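Local coordinates for lipase aflb (Neosartorya fumigata, PDB 6IDY), which probably hydrolyses the ester bonds of triacylglycerols and related lipids, as a fungal lipase with an alpha/beta-hydrolase core, at residues Leu271-Leu276 against Pro283-Gln288; Ser260-Gly265 against Glu319-Met324; Ala151-Gly156 against Asp189-Trp194. All coordinates share one frame; numbering follows the deposited sequence.

Contact 1 (Leu271-Leu276 against Pro283-Gln288)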
ATOM      1  N   LEU A 271      20.061  -8.165  12.081  1.00 24.19           N
ATOM      2  CA  LEU A 271      20.633  -7.490  10.909  1.00 23.88           C
ATOM      3  C   LEU A 271      20.123  -8.143   9.626  1.00 26.19           C
ATOM      4  O   LEU A 271      20.871  -8.752   8.858  1.00 25.83           O
ATOM      5  CB  LEU A 271      22.171  -7.446  10.997  1.00 24.58           C
ATOM      6  CG  LEU A 271      22.741  -6.567  12.126  1.00 28.63           C
ATOM      7  CD1 LEU A 271      24.207  -6.894  12.394  1.00 29.19           C
ATOM      8  CD2 LEU A 271      22.535  -5.079  11.840  1.00 27.55           C
ATOM      9  N   VAL A 272      18.806  -8.028   9.432  1.00 22.04           N
ATOM     10  CA  VAL A 272      18.051  -8.630   8.340  1.00 21.14           C
ATOM     11  C   VAL A 272      17.111  -7.592   7.723  1.00 23.75           C
ATOM     12  O   VAL A 272      16.830  -6.569   8.345  1.00 21.99           O
ATOM     13  CB  VAL A 272      17.287  -9.904   8.816  1.00 24.78           C
ATOM     14  CG1 VAL A 272      18.246 -11.040   9.180  1.00 24.89           C
ATOM     15  CG2 VAL A 272      16.315  -9.600   9.964  1.00 24.02           C
ATOM     16  N   CYS A 273      16.602  -7.862   6.520  1.00 19.63           N
ATOM     17  CA  CYS A 273      15.728  -6.905   5.856  1.00 19.87           C
ATOM     18  C   CYS A 273      14.298  -6.873   6.403  1.00 23.29           C
ATOM     19  O   CYS A 273      13.779  -7.917   6.792  1.00 21.80           O
ATOM     20  CB  CYS A 273      15.722  -7.161   4.351  1.00 19.84           C
ATOM     21  SG  CYS A 273      14.903  -8.706   3.873  1.00 23.58           S
ATOM     22  N   PRO A 274      13.590  -5.724   6.278  1.00 20.45           N
ATOM     23  CA  PRO A 274      12.145  -5.707   6.587  1.00 20.68           C
ATOM     24  C   PRO A 274      11.397  -6.731   5.714  1.00 24.98           C
ATOM     25  O   PRO A 274      11.905  -7.124   4.653  1.00 23.81           O
ATOM     26  CB  PRO A 274      11.732  -4.294   6.180  1.00 21.83           C
ATOM     27  CG  PRO A 274      12.986  -3.483   6.307  1.00 25.90           C
ATOM     28  CD  PRO A 274      14.049  -4.399   5.816  1.00 21.87           C
ATOM     29  N   TRP A 275      10.202  -7.169   6.165  1.00 22.87           N
ATOM     30  CA  TRP A 275       9.356  -8.177   5.505  1.00 23.55           C
ATOM     31  C   TRP A 275       9.969  -9.580   5.573  1.00 26.62           C
ATOM     32  O   TRP A 275       9.608 -10.352   6.455  1.00 26.59           O
ATOM     33  CB  TRP A 275       9.004  -7.804   4.042  1.00 23.04           C
ATOM     34  CG  TRP A 275       8.182  -6.561   3.897  1.00 24.60           C
ATOM     35  CD1 TRP A 275       8.611  -5.270   4.006  1.00 27.17           C
ATOM     36  CD2 TRP A 275       6.789  -6.497   3.563  1.00 24.93           C
ATOM     37  NE1 TRP A 275       7.568  -4.405   3.772  1.00 27.09           N
ATOM     38  CE2 TRP A 275       6.440  -5.132   3.485  1.00 28.66           C
ATOM     39  CE3 TRP A 275       5.803  -7.463   3.313  1.00 27.11           C
ATOM     40  CZ2 TRP A 275       5.131  -4.711   3.223  1.00 28.38           C
ATOM     41  CZ3 TRP A 275       4.514  -7.043   3.018  1.00 29.19           C
ATOM     42  CH2 TRP A 275       4.193  -5.681   2.956  1.00 29.28           C
ATOM     43  N   LEU A 276      10.897  -9.903   4.646  1.00 22.30           N
ATOM     44  CA  LEU A 276      11.522 -11.220   4.498  1.00 21.02           C
ATOM     45  C   LEU A 276      12.400 -11.646   5.680  1.00 25.37           C
ATOM     46  O   LEU A 276      12.504 -12.844   5.943  1.00 26.14           O
ATOM     47  CB  LEU A 276      12.306 -11.297   3.168  1.00 20.41           C
ATOM     48  CG  LEU A 276      12.806 -12.689   2.718  1.00 23.72           C
ATOM     49  CD1 LEU A 276      11.654 -13.682   2.562  1.00 23.30           C
ATOM     50  CD2 LEU A 276      13.604 -12.593   1.438  1.00 23.96           C
ATOM     51  N   PRO A 283      15.638  -4.758  -3.552  1.00 20.61           N
ATOM     52  CA  PRO A 283      16.030  -3.360  -3.301  1.00 19.57           C
ATOM     53  C   PRO A 283      15.073  -2.599  -2.387  1.00 22.35           C
ATOM     54  O   PRO A 283      15.545  -1.969  -1.449  1.00 21.14           O
ATOM     55  CB  PRO A 283      16.064  -2.743  -4.706  1.00 20.96           C
ATOM     56  CG  PRO A 283      16.349  -3.880  -5.607  1.00 26.05           C
ATOM     57  CD  PRO A 283      15.597  -5.040  -5.005  1.00 21.99           C
ATOM     58  N   SER A 284      13.740  -2.679  -2.632  1.00 18.81           N
ATOM     59  CA  SER A 284      12.750  -1.958  -1.825  1.00 18.02           C
ATOM     60  C   SER A 284      12.669  -2.453  -0.387  1.00 23.16           C
ATOM     61  O   SER A 284      12.379  -1.646   0.493  1.00 23.06           O
ATOM     62  CB  SER A 284      11.378  -1.951  -2.485  1.00 20.31           C
ATOM     63  OG  SER A 284      10.686  -3.172  -2.299  1.00 26.10           O
ATOM     64  N   LEU A 285      12.939  -3.757  -0.138  1.00 19.53           N
ATOM     65  CA  LEU A 285      12.937  -4.287   1.231  1.00 19.15           C
ATOM     66  C   LEU A 285      14.092  -3.664   2.011  1.00 23.62           C
ATOM     67  O   LEU A 285      13.865  -3.118   3.090  1.00 21.72           O
ATOM     68  CB  LEU A 285      13.006  -5.832   1.284  1.00 18.96           C
ATOM     69  CG  LEU A 285      11.872  -6.633   0.600  1.00 23.20           C
ATOM     70  CD1 LEU A 285      11.908  -8.096   1.013  1.00 22.72           C
ATOM     71  CD2 LEU A 285      10.486  -6.055   0.913  1.00 25.24           C
ATOM     72  N   TRP A 286      15.313  -3.679   1.426  1.00 20.93           N
ATOM     73  CA  TRP A 286      16.489  -3.090   2.052  1.00 20.89           C
ATOM     74  C   TRP A 286      16.367  -1.586   2.255  1.00 24.67           C
ATOM     75  O   TRP A 286      16.746  -1.099   3.320  1.00 25.32           O
ATOM     76  CB  TRP A 286      17.781  -3.460   1.308  1.00 20.34           C
ATOM     77  CG  TRP A 286      18.307  -4.816   1.684  1.00 21.89           C
ATOM     78  CD1 TRP A 286      18.521  -5.871   0.850  1.00 25.06           C
ATOM     79  CD2 TRP A 286      18.623  -5.280   3.009  1.00 22.31           C
ATOM     80  NE1 TRP A 286      18.978  -6.955   1.566  1.00 25.55           N
ATOM     81  CE2 TRP A 286      19.058  -6.617   2.892  1.00 26.69           C
ATOM     82  CE3 TRP A 286      18.600  -4.684   4.286  1.00 23.64           C
ATOM     83  CZ2 TRP A 286      19.454  -7.374   3.996  1.00 26.53           C
ATOM     84  CZ3 TRP A 286      19.015  -5.429   5.378  1.00 25.62           C
ATOM     85  CH2 TRP A 286      19.440  -6.756   5.227  1.00 26.76           C
ATOM     86  N   GLN A 287      15.786  -0.861   1.278  1.00 19.76           N
ATOM     87  CA  GLN A 287      15.593   0.600   1.362  1.00 19.58           C
ATOM     88  C   GLN A 287      14.617   1.025   2.452  1.00 22.06           C
ATOM     89  O   GLN A 287      14.683   2.159   2.916  1.00 21.34           O
ATOM     90  CB  GLN A 287      15.117   1.168   0.018  1.00 20.31           C
ATOM     91  CG  GLN A 287      16.213   1.188  -1.032  1.00 21.68           C
ATOM     92  CD  GLN A 287      15.669   1.511  -2.397  1.00 26.59           C
ATOM     93  OE1 GLN A 287      14.700   0.912  -2.877  1.00 20.41           O
ATOM     94  NE2 GLN A 287      16.308   2.457  -3.059  1.00 17.93           N
ATOM     95  N   GLN A 288      13.715   0.123   2.861  1.00 18.12           N
ATOM     96  CA  GLN A 288      12.709   0.434   3.871  1.00 17.97           C
ATOM     97  C   GLN A 288      13.203   0.232   5.312  1.00 22.27           C
ATOM     98  O   GLN A 288      12.410   0.302   6.251  1.00 22.41           O
ATOM     99  CB  GLN A 288      11.399  -0.307   3.587  1.00 19.04           C
ATOM    100  CG  GLN A 288      10.687   0.330   2.394  1.00 16.87           C
ATOM    101  CD  GLN A 288       9.481  -0.443   1.974  1.00 24.99           C
ATOM    102  OE1 GLN A 288       9.558  -1.414   1.213  1.00 23.93           O
ATOM    103  NE2 GLN A 288       8.339  -0.028   2.464  1.00 14.82           N
TER
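Leu285 and Trp286, neighbours on the short helix 283-287, grip the loop Leu271-Leu276 in two different ways. On the tight side Leu285 enters the bend of the loop with its two methyl branches parted. CD2 meets the indole of Trp275, 3.7 Å from Trp275 CD1, the two side chains crossing at about a right angle, while Leu285 CD1 lies 3.9 Å from Leu276 CB. The proline ring of Pro274 presses on the helix backbone, bringing Pro274 CD to 3.0 Å from Leu285 O. Helix 414-424 closes this side, with Val422 touching both Leu276 and Leu285.

Toward the more open side, where Trp286 is partly exposed and Leu271 exposed, the contact thins to one CH-pi pair. Trp286 lays its six-membered ring against Cys273, whose CB stands over the face, 3.5 Å from the ring centroid and only 4° off the normal. With chi1 at 69°, Cys273 SG is in the crowded position between the backbone N and carbonyl carbon; it approaches the same ring obliquely, 4.9 Å from the centroid. Leu271 merely brings its O to 4.4 Å from Trp286 CH2 at the ring edge.

No hydrogen bond crosses between the segments, and the polar ends turn elsewhere: Trp286 NE1 to Thr429 O, Gln288 NE2 to Asp262 and Gln288 OE1 to Thr169. The contact therefore rests on apolar packing and the CH-pi contact, with at most a modest sulfur-aromatic contribution, while the Cys273-Cys281 disulfide ties the loop to the chain just before the helix.

Contact 2 (Ser260-Gly265 against Glu319-Met324)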
ATOM      1  N   SER A 260      -1.060   3.189   6.482  1.00 17.02           N
ATOM      2  CA  SER A 260       0.103   2.495   7.070  1.00 16.13           C
ATOM      3  C   SER A 260       1.412   2.941   6.396  1.00 20.64           C
ATOM      4  O   SER A 260       2.170   2.082   5.931  1.00 20.11           O
ATOM      5  CB  SER A 260      -0.066   0.976   6.959  1.00 16.58           C
ATOM      6  OG  SER A 260      -1.229   0.542   7.641  1.00 20.56           O
ATOM      7  N   PRO A 261       1.687   4.267   6.272  1.00 18.05           N
ATOM      8  CA  PRO A 261       2.914   4.676   5.578  1.00 17.67           C
ATOM      9  C   PRO A 261       4.159   4.540   6.429  1.00 21.77           C
ATOM     10  O   PRO A 261       4.135   4.828   7.619  1.00 21.34           O
ATOM     11  CB  PRO A 261       2.632   6.128   5.215  1.00 18.90           C
ATOM     12  CG  PRO A 261       1.755   6.611   6.335  1.00 22.90           C
ATOM     13  CD  PRO A 261       0.936   5.445   6.771  1.00 18.69           C
ATOM     14  N   ASP A 262       5.260   4.115   5.808  1.00 19.09           N
ATOM     15  CA  ASP A 262       6.528   3.964   6.515  1.00 17.09           C
ATOM     16  C   ASP A 262       7.494   5.053   6.065  1.00 19.57           C
ATOM     17  O   ASP A 262       8.536   4.770   5.472  1.00 19.43           O
ATOM     18  CB  ASP A 262       7.081   2.532   6.357  1.00 18.23           C
ATOM     19  CG  ASP A 262       7.395   2.093   4.943  1.00 23.48           C
ATOM     20  OD1 ASP A 262       6.625   2.451   4.020  1.00 24.49           O
ATOM     21  OD2 ASP A 262       8.403   1.386   4.758  1.00 24.32           O
ATOM     22  N   PHE A 263       7.149   6.320   6.369  1.00 15.92           N
ATOM     23  CA  PHE A 263       7.943   7.498   5.983  1.00 14.98           C
ATOM     24  C   PHE A 263       9.339   7.521   6.582  1.00 18.52           C
ATOM     25  O   PHE A 263      10.187   8.276   6.102  1.00 17.67           O
ATOM     26  CB  PHE A 263       7.204   8.816   6.267  1.00 16.23           C
ATOM     27  CG  PHE A 263       5.933   9.000   5.477  1.00 16.96           C
ATOM     28  CD1 PHE A 263       5.959   9.053   4.087  1.00 19.81           C
ATOM     29  CD2 PHE A 263       4.715   9.176   6.122  1.00 17.62           C
ATOM     30  CE1 PHE A 263       4.781   9.238   3.357  1.00 19.78           C
ATOM     31  CE2 PHE A 263       3.547   9.416   5.391  1.00 19.61           C
ATOM     32  CZ  PHE A 263       3.583   9.419   4.016  1.00 18.11           C
ATOM     33  N   HIS A 264       9.593   6.676   7.601  1.00 16.17           N
ATOM     34  CA  HIS A 264      10.917   6.536   8.199  1.00 16.32           C
ATOM     35  C   HIS A 264      11.351   5.069   8.100  1.00 21.34           C
ATOM     36  O   HIS A 264      12.310   4.663   8.738  1.00 21.32           O
ATOM     37  CB  HIS A 264      10.933   7.009   9.668  1.00 17.17           C
ATOM     38  CG  HIS A 264      12.272   7.534  10.115  1.00 20.32           C
ATOM     39  ND1 HIS A 264      13.452   6.847   9.850  1.00 22.09           N
ATOM     40  CD2 HIS A 264      12.572   8.645  10.821  1.00 21.12           C
ATOM     41  CE1 HIS A 264      14.422   7.576  10.378  1.00 21.32           C
ATOM     42  NE2 HIS A 264      13.941   8.671  10.962  1.00 21.28           N
ATOM     43  N   GLY A 265      10.652   4.295   7.285  1.00 18.52           N
ATOM     44  CA  GLY A 265      10.923   2.871   7.147  1.00 18.35           C
ATOM     45  C   GLY A 265      10.557   2.104   8.406  1.00 22.23           C
ATOM     46  O   GLY A 265       9.654   2.498   9.152  1.00 20.27           O
ATOM     47  N   GLU A 319       2.169  -5.287  11.905  1.00 19.37           N
ATOM     48  CA  GLU A 319       3.125  -6.399  12.017  1.00 19.24           C
ATOM     49  C   GLU A 319       4.339  -6.265  11.080  1.00 24.06           C
ATOM     50  O   GLU A 319       5.240  -7.106  11.112  1.00 24.66           O
ATOM     51  CB  GLU A 319       2.387  -7.746  11.807  1.00 20.60           C
ATOM     52  CG  GLU A 319       2.154  -8.150  10.353  1.00 25.43           C
ATOM     53  CD  GLU A 319       1.055  -7.466   9.558  1.00 33.24           C
ATOM     54  OE1 GLU A 319       0.485  -6.451  10.024  1.00 21.01           O
ATOM     55  OE2 GLU A 319       0.764  -7.957   8.447  1.00 25.88           O
ATOM     56  N   ILE A 320       4.347  -5.227  10.238  1.00 21.19           N
ATOM     57  CA  ILE A 320       5.389  -4.982   9.235  1.00 20.78           C
ATOM     58  C   ILE A 320       6.286  -3.819   9.629  1.00 21.96           C
ATOM     59  O   ILE A 320       7.508  -3.912   9.518  1.00 20.71           O
ATOM     60  CB  ILE A 320       4.736  -4.698   7.836  1.00 23.73           C
ATOM     61  CG1 ILE A 320       3.719  -5.800   7.396  1.00 23.98           C
ATOM     62  CG2 ILE A 320       5.792  -4.433   6.760  1.00 23.63           C
ATOM     63  CD1 ILE A 320       4.204  -7.164   7.178  1.00 30.32           C
ATOM     64  N   VAL A 321       5.660  -2.707  10.020  1.00 18.87           N
ATOM     65  CA  VAL A 321       6.329  -1.452  10.343  1.00 18.25           C
ATOM     66  C   VAL A 321       6.258  -1.168  11.823  1.00 22.97           C
ATOM     67  O   VAL A 321       5.182  -1.219  12.413  1.00 22.71           O
ATOM     68  CB  VAL A 321       5.746  -0.273   9.504  1.00 21.15           C
ATOM     69  CG1 VAL A 321       6.485   1.040   9.779  1.00 20.23           C
ATOM     70  CG2 VAL A 321       5.744  -0.594   8.007  1.00 20.68           C
ATOM     71  N   GLN A 322       7.415  -0.864  12.420  1.00 19.56           N
ATOM     72  CA  GLN A 322       7.514  -0.449  13.809  1.00 19.61           C
ATOM     73  C   GLN A 322       8.648   0.564  13.960  1.00 23.96           C
ATOM     74  O   GLN A 322       9.681   0.418  13.308  1.00 24.02           O
ATOM     75  CB  GLN A 322       7.682  -1.619  14.792  1.00 21.19           C
ATOM     76  CG  GLN A 322       6.373  -2.261  15.314  1.00 38.40           C
ATOM     77  CD  GLN A 322       5.155  -1.386  15.608  1.00 46.96           C
ATOM     78  OE1 GLN A 322       5.181  -0.441  16.426  1.00 34.05           O
ATOM     79  NE2 GLN A 322       4.035  -1.728  14.969  1.00 25.22           N
ATOM     80  N   PRO A 323       8.483   1.592  14.812  1.00 19.73           N
ATOM     81  CA  PRO A 323       7.297   1.902  15.628  1.00 19.19           C
ATOM     82  C   PRO A 323       6.153   2.524  14.811  1.00 21.51           C
ATOM     83  O   PRO A 323       6.396   3.289  13.867  1.00 19.14           O
ATOM     84  CB  PRO A 323       7.858   2.852  16.693  1.00 20.77           C
ATOM     85  CG  PRO A 323       8.926   3.597  15.973  1.00 25.30           C
ATOM     86  CD  PRO A 323       9.552   2.587  15.023  1.00 21.10           C
ATOM     87  N   MET A 324       4.910   2.140  15.150  1.00 18.34           N
ATOM     88  CA  MET A 324       3.684   2.675  14.552  1.00 17.70           C
ATOM     89  C   MET A 324       2.732   3.205  15.638  1.00 23.05           C
ATOM     90  O   MET A 324       1.512   3.173  15.490  1.00 23.30           O
ATOM     91  CB  MET A 324       3.003   1.668  13.602  1.00 19.14           C
ATOM     92  CG  MET A 324       3.600   1.638  12.211  1.00 20.80           C
ATOM     93  SD  MET A 324       3.557   3.205  11.308  1.00 22.03           S
ATOM     94  CE  MET A 324       2.893   2.646   9.757  1.00 18.42           C
TER
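The Phe263 ring carries Pro261 CB on one face, 3.4 Å above the plane and offset toward the rim, so that the ring packs within its own segment while the phenyl also reaches Thr312 of strand 310-314 and Gln240 of helix 235-245. In the other segment the flat group is the Gln322 amide: Met324 N donates to Gln322 OE1 over 2.9 Å, from above the carbonyl plane and 59° out of it, a bond that spans the cis peptide before Pro323.

Across the interface the 319-324 segment touches with methyl groups, meeting both carbon and carbonyl oxygen of the other. Val321, with CG1 anti to the backbone N (chi1 -177°), sets both methyls against Asp262 CB, from which Val321 CG1 and Val321 CG2 are each 3.8 Å away. Val321 CG1 also comes to 3.5 Å from Gly265 O, at the far end of the type I turn Asp262-Gly265. That turn is closed by Gly265 N bonding to Asp262 O at 2.8 Å. Met324, bent at chi2 and chi3, brings its terminal methyl onto the backbone, with Met324 CE 3.3 Å from Pro261 O and 3.7 Å from Ser260 C.

Polar atoms find partners around the contact: Ser260 OG bonds His361 O, and Gly265 O bonds Ser330 OG. These loops follow sheet strands 253-259 and 310-314; in alpha/beta-hydrolases such strand ends border the active site. With no hydrogen bond between the segments, the interface is methyl groups of Val321 and Met324 laid on Asp262 CB and on the backbone of Ser260, Pro261 and Gly265. The partner of Asp262 OD2 is the neutral amide of Gln288, so this buried acid is met there by a hydrogen bond rather than by a salt bridge.

Contact 3 (Ala151-Gly156 against Asp189-Trp194)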
ATOM      1  N   ALA A 151     -12.862   1.508 -17.376  1.00 25.31           N
ATOM      2  CA  ALA A 151     -13.733   1.982 -18.463  1.00 26.57           C
ATOM      3  C   ALA A 151     -14.807   2.972 -17.975  1.00 30.56           C
ATOM      4  O   ALA A 151     -15.338   3.732 -18.781  1.00 30.66           O
ATOM      5  CB  ALA A 151     -14.386   0.803 -19.166  1.00 27.93           C
ATOM      6  N   SER A 152     -15.091   2.981 -16.657  1.00 27.10           N
ATOM      7  CA  SER A 152     -16.071   3.872 -16.033  1.00 27.99           C
ATOM      8  C   SER A 152     -15.500   5.240 -15.639  1.00 32.16           C
ATOM      9  O   SER A 152     -16.282   6.123 -15.284  1.00 33.16           O
ATOM     10  CB  SER A 152     -16.729   3.196 -14.829  1.00 30.19           C
ATOM     11  OG  SER A 152     -15.758   2.745 -13.902  1.00 34.31           O
ATOM     12  N   PHE A 153     -14.153   5.425 -15.699  1.00 27.74           N
ATOM     13  CA  PHE A 153     -13.483   6.694 -15.355  1.00 26.60           C
ATOM     14  C   PHE A 153     -14.086   7.868 -16.127  1.00 31.07           C
ATOM     15  O   PHE A 153     -14.290   7.775 -17.339  1.00 30.37           O
ATOM     16  CB  PHE A 153     -11.964   6.598 -15.562  1.00 26.91           C
ATOM     17  CG  PHE A 153     -11.158   7.793 -15.101  1.00 26.54           C
ATOM     18  CD1 PHE A 153     -10.990   8.062 -13.745  1.00 27.10           C
ATOM     19  CD2 PHE A 153     -10.532   8.626 -16.022  1.00 27.43           C
ATOM     20  CE1 PHE A 153     -10.255   9.176 -13.321  1.00 27.28           C
ATOM     21  CE2 PHE A 153      -9.759   9.715 -15.594  1.00 29.03           C
ATOM     22  CZ  PHE A 153      -9.633   9.988 -14.248  1.00 26.17           C
ATOM     23  N   GLY A 154     -14.440   8.921 -15.393  1.00 28.43           N
ATOM     24  CA  GLY A 154     -15.130  10.095 -15.918  1.00 29.42           C
ATOM     25  C   GLY A 154     -14.305  11.289 -16.345  1.00 34.38           C
ATOM     26  O   GLY A 154     -14.881  12.315 -16.719  1.00 34.37           O
ATOM     27  N   TYR A 155     -12.960  11.187 -16.269  1.00 31.59           N
ATOM     28  CA  TYR A 155     -12.009  12.222 -16.711  1.00 31.84           C
ATOM     29  C   TYR A 155     -12.295  13.632 -16.136  1.00 39.77           C
ATOM     30  O   TYR A 155     -12.097  14.630 -16.829  1.00 40.84           O
ATOM     31  CB  TYR A 155     -11.943  12.240 -18.265  1.00 32.85           C
ATOM     32  CG  TYR A 155     -11.403  10.954 -18.852  1.00 33.37           C
ATOM     33  CD1 TYR A 155     -12.250   9.890 -19.153  1.00 35.44           C
ATOM     34  CD2 TYR A 155     -10.042  10.790 -19.087  1.00 32.98           C
ATOM     35  CE1 TYR A 155     -11.753   8.689 -19.658  1.00 35.75           C
ATOM     36  CE2 TYR A 155      -9.535   9.601 -19.609  1.00 33.58           C
ATOM     37  CZ  TYR A 155     -10.392   8.549 -19.883  1.00 41.78           C
ATOM     38  OH  TYR A 155      -9.880   7.381 -20.392  1.00 43.20           O
ATOM     39  N   GLY A 156     -12.771  13.683 -14.889  1.00 38.60           N
ATOM     40  CA  GLY A 156     -13.121  14.913 -14.178  1.00 39.83           C
ATOM     41  C   GLY A 156     -14.208  15.762 -14.818  1.00 47.60           C
ATOM     42  O   GLY A 156     -14.201  16.987 -14.660  1.00 48.42           O
ATOM     43  N   ASP A 189     -16.891  11.434  -3.617  1.00 28.74           N
ATOM     44  CA  ASP A 189     -17.009  11.838  -5.020  1.00 28.85           C
ATOM     45  C   ASP A 189     -15.598  11.666  -5.610  1.00 31.70           C
ATOM     46  O   ASP A 189     -14.884  12.631  -5.909  1.00 30.85           O
ATOM     47  CB  ASP A 189     -17.549  13.277  -5.135  1.00 31.89           C
ATOM     48  CG  ASP A 189     -18.971  13.455  -4.615  1.00 41.23           C
ATOM     49  OD1 ASP A 189     -19.817  12.571  -4.875  1.00 40.31           O
ATOM     50  OD2 ASP A 189     -19.234  14.476  -3.948  1.00 48.81           O
ATOM     51  N   ALA A 190     -15.192  10.390  -5.694  1.00 27.22           N
ATOM     52  CA  ALA A 190     -13.884   9.915  -6.103  1.00 25.41           C
ATOM     53  C   ALA A 190     -13.980   8.971  -7.301  1.00 30.01           C
ATOM     54  O   ALA A 190     -14.848   8.097  -7.346  1.00 30.71           O
ATOM     55  CB  ALA A 190     -13.231   9.199  -4.933  1.00 25.01           C
ATOM     56  N   ASP A 191     -13.070   9.145  -8.259  1.00 26.12           N
ATOM     57  CA  ASP A 191     -12.988   8.350  -9.482  1.00 25.49           C
ATOM     58  C   ASP A 191     -11.632   7.656  -9.469  1.00 26.26           C
ATOM     59  O   ASP A 191     -10.616   8.252  -9.829  1.00 24.86           O
ATOM     60  CB  ASP A 191     -13.134   9.267 -10.706  1.00 27.29           C
ATOM     61  CG  ASP A 191     -13.901   8.657 -11.856  1.00 33.59           C
ATOM     62  OD1 ASP A 191     -14.000   7.406 -11.914  1.00 33.57           O
ATOM     63  OD2 ASP A 191     -14.396   9.422 -12.697  1.00 38.38           O
ATOM     64  N   VAL A 192     -11.618   6.407  -9.005  1.00 22.40           N
ATOM     65  CA  VAL A 192     -10.388   5.652  -8.801  1.00 21.81           C
ATOM     66  C   VAL A 192      -9.710   5.169 -10.091  1.00 27.37           C
ATOM     67  O   VAL A 192     -10.356   4.797 -11.072  1.00 28.06           O
ATOM     68  CB  VAL A 192     -10.549   4.474  -7.797  1.00 25.46           C
ATOM     69  CG1 VAL A 192     -10.960   4.974  -6.408  1.00 25.31           C
ATOM     70  CG2 VAL A 192     -11.512   3.397  -8.309  1.00 25.87           C
ATOM     71  N   VAL A 193      -8.380   5.189 -10.047  1.00 23.74           N
ATOM     72  CA  VAL A 193      -7.460   4.611 -11.021  1.00 23.94           C
ATOM     73  C   VAL A 193      -6.411   3.925 -10.154  1.00 27.32           C
ATOM     74  O   VAL A 193      -6.198   4.350  -9.014  1.00 25.48           O
ATOM     75  CB  VAL A 193      -6.832   5.598 -12.053  1.00 27.60           C
ATOM     76  CG1 VAL A 193      -7.882   6.170 -12.997  1.00 27.39           C
ATOM     77  CG2 VAL A 193      -6.027   6.708 -11.382  1.00 26.96           C
ATOM     78  N   TRP A 194      -5.795   2.856 -10.637  1.00 25.46           N
ATOM     79  CA  TRP A 194      -4.752   2.259  -9.807  1.00 25.26           C
ATOM     80  C   TRP A 194      -3.473   2.044 -10.591  1.00 27.91           C
ATOM     81  O   TRP A 194      -3.482   1.856 -11.806  1.00 27.44           O
ATOM     82  CB  TRP A 194      -5.202   1.009  -9.042  1.00 24.16           C
ATOM     83  CG  TRP A 194      -5.883  -0.036  -9.860  1.00 26.08           C
ATOM     84  CD1 TRP A 194      -5.294  -1.077 -10.512  1.00 29.20           C
ATOM     85  CD2 TRP A 194      -7.299  -0.216 -10.007  1.00 26.55           C
ATOM     86  NE1 TRP A 194      -6.253  -1.865 -11.107  1.00 29.75           N
ATOM     87  CE2 TRP A 194      -7.494  -1.365 -10.807  1.00 31.49           C
ATOM     88  CE3 TRP A 194      -8.426   0.508  -9.577  1.00 27.77           C
ATOM     89  CZ2 TRP A 194      -8.773  -1.825 -11.160  1.00 31.39           C
ATOM     90  CZ3 TRP A 194      -9.686   0.063  -9.938  1.00 30.04           C
ATOM     91  CH2 TRP A 194      -9.852  -1.089 -10.724  1.00 31.46           C
TER
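Phe153 stands oblique to the Asp191 carboxylate, ring and carboxylate planes 46° apart, and this crossing organises the meeting of loop Ala151-Gly156 with strand 190-195. Its CG is anti to the backbone N, which sends the phenyl across the strand, CD1 and CE1 leading, so that Phe153 CD1 touches Asp191 CG at 3.5 Å. Val193, two residues on and likewise pointing toward the loop, crosses the ring obliquely as well: Val193 CG1, anti to its own carbonyl carbon, lies over one face, 4.1 Å from the ring centroid, in a CH-pi contact. On the opposite face Tyr155 N sits 3.5 Å above the plane, and Asp191 O lies at the edge, in plane. The loop also folds on itself, for Phe153 CD2 stands over the centre of the Tyr155 ring.

Beside the ring runs one polar link. Gly154 N donates to Asp191 OD2 over 2.7 Å, fairly straight at 155°, meeting the oxygen from above the carboxylate plane. The second oxygen leans back over the Phe153 backbone, with Asp191 OD1 3.6 Å from Phe153 CA. A CB on Gly154 would clash with Asp191 OD2, so the absence of a side chain lets the amide come so near. The short bond fixes the loop over the strand and would be expected to stabilise the ionised carboxylate.

The loop joins strand 147-148 to strand 161-166. Its Phe153 packs between the strand pair 190-195 and 161-166, joined through the backbones of Asp191 and Val193, and helix 205-223, where Ile222 touches Phe153 and Tyr155 and Ile219 meets Val193.

How the contacts relate
Contacts 1 and 2 are buried neighbours, with centres 12 Å apart and contact 1 nested inside the chain loop closed by contact 2. They are joined directly by a polar contact between their side chains and by the packing of Trp275 on Ile320. Both involve the loop that follows strand 253-259, and neither has a hydrogen bond between its own segments. Contact 3, only partly buried, lies on the other side of the chain's centre, its nearest atoms about 16 Å from contact 2 and about 17 Å from contact 1. Involving a strand of the sheet itself, it alone adds a direct side-chain hydrogen bond to its aromatic packing.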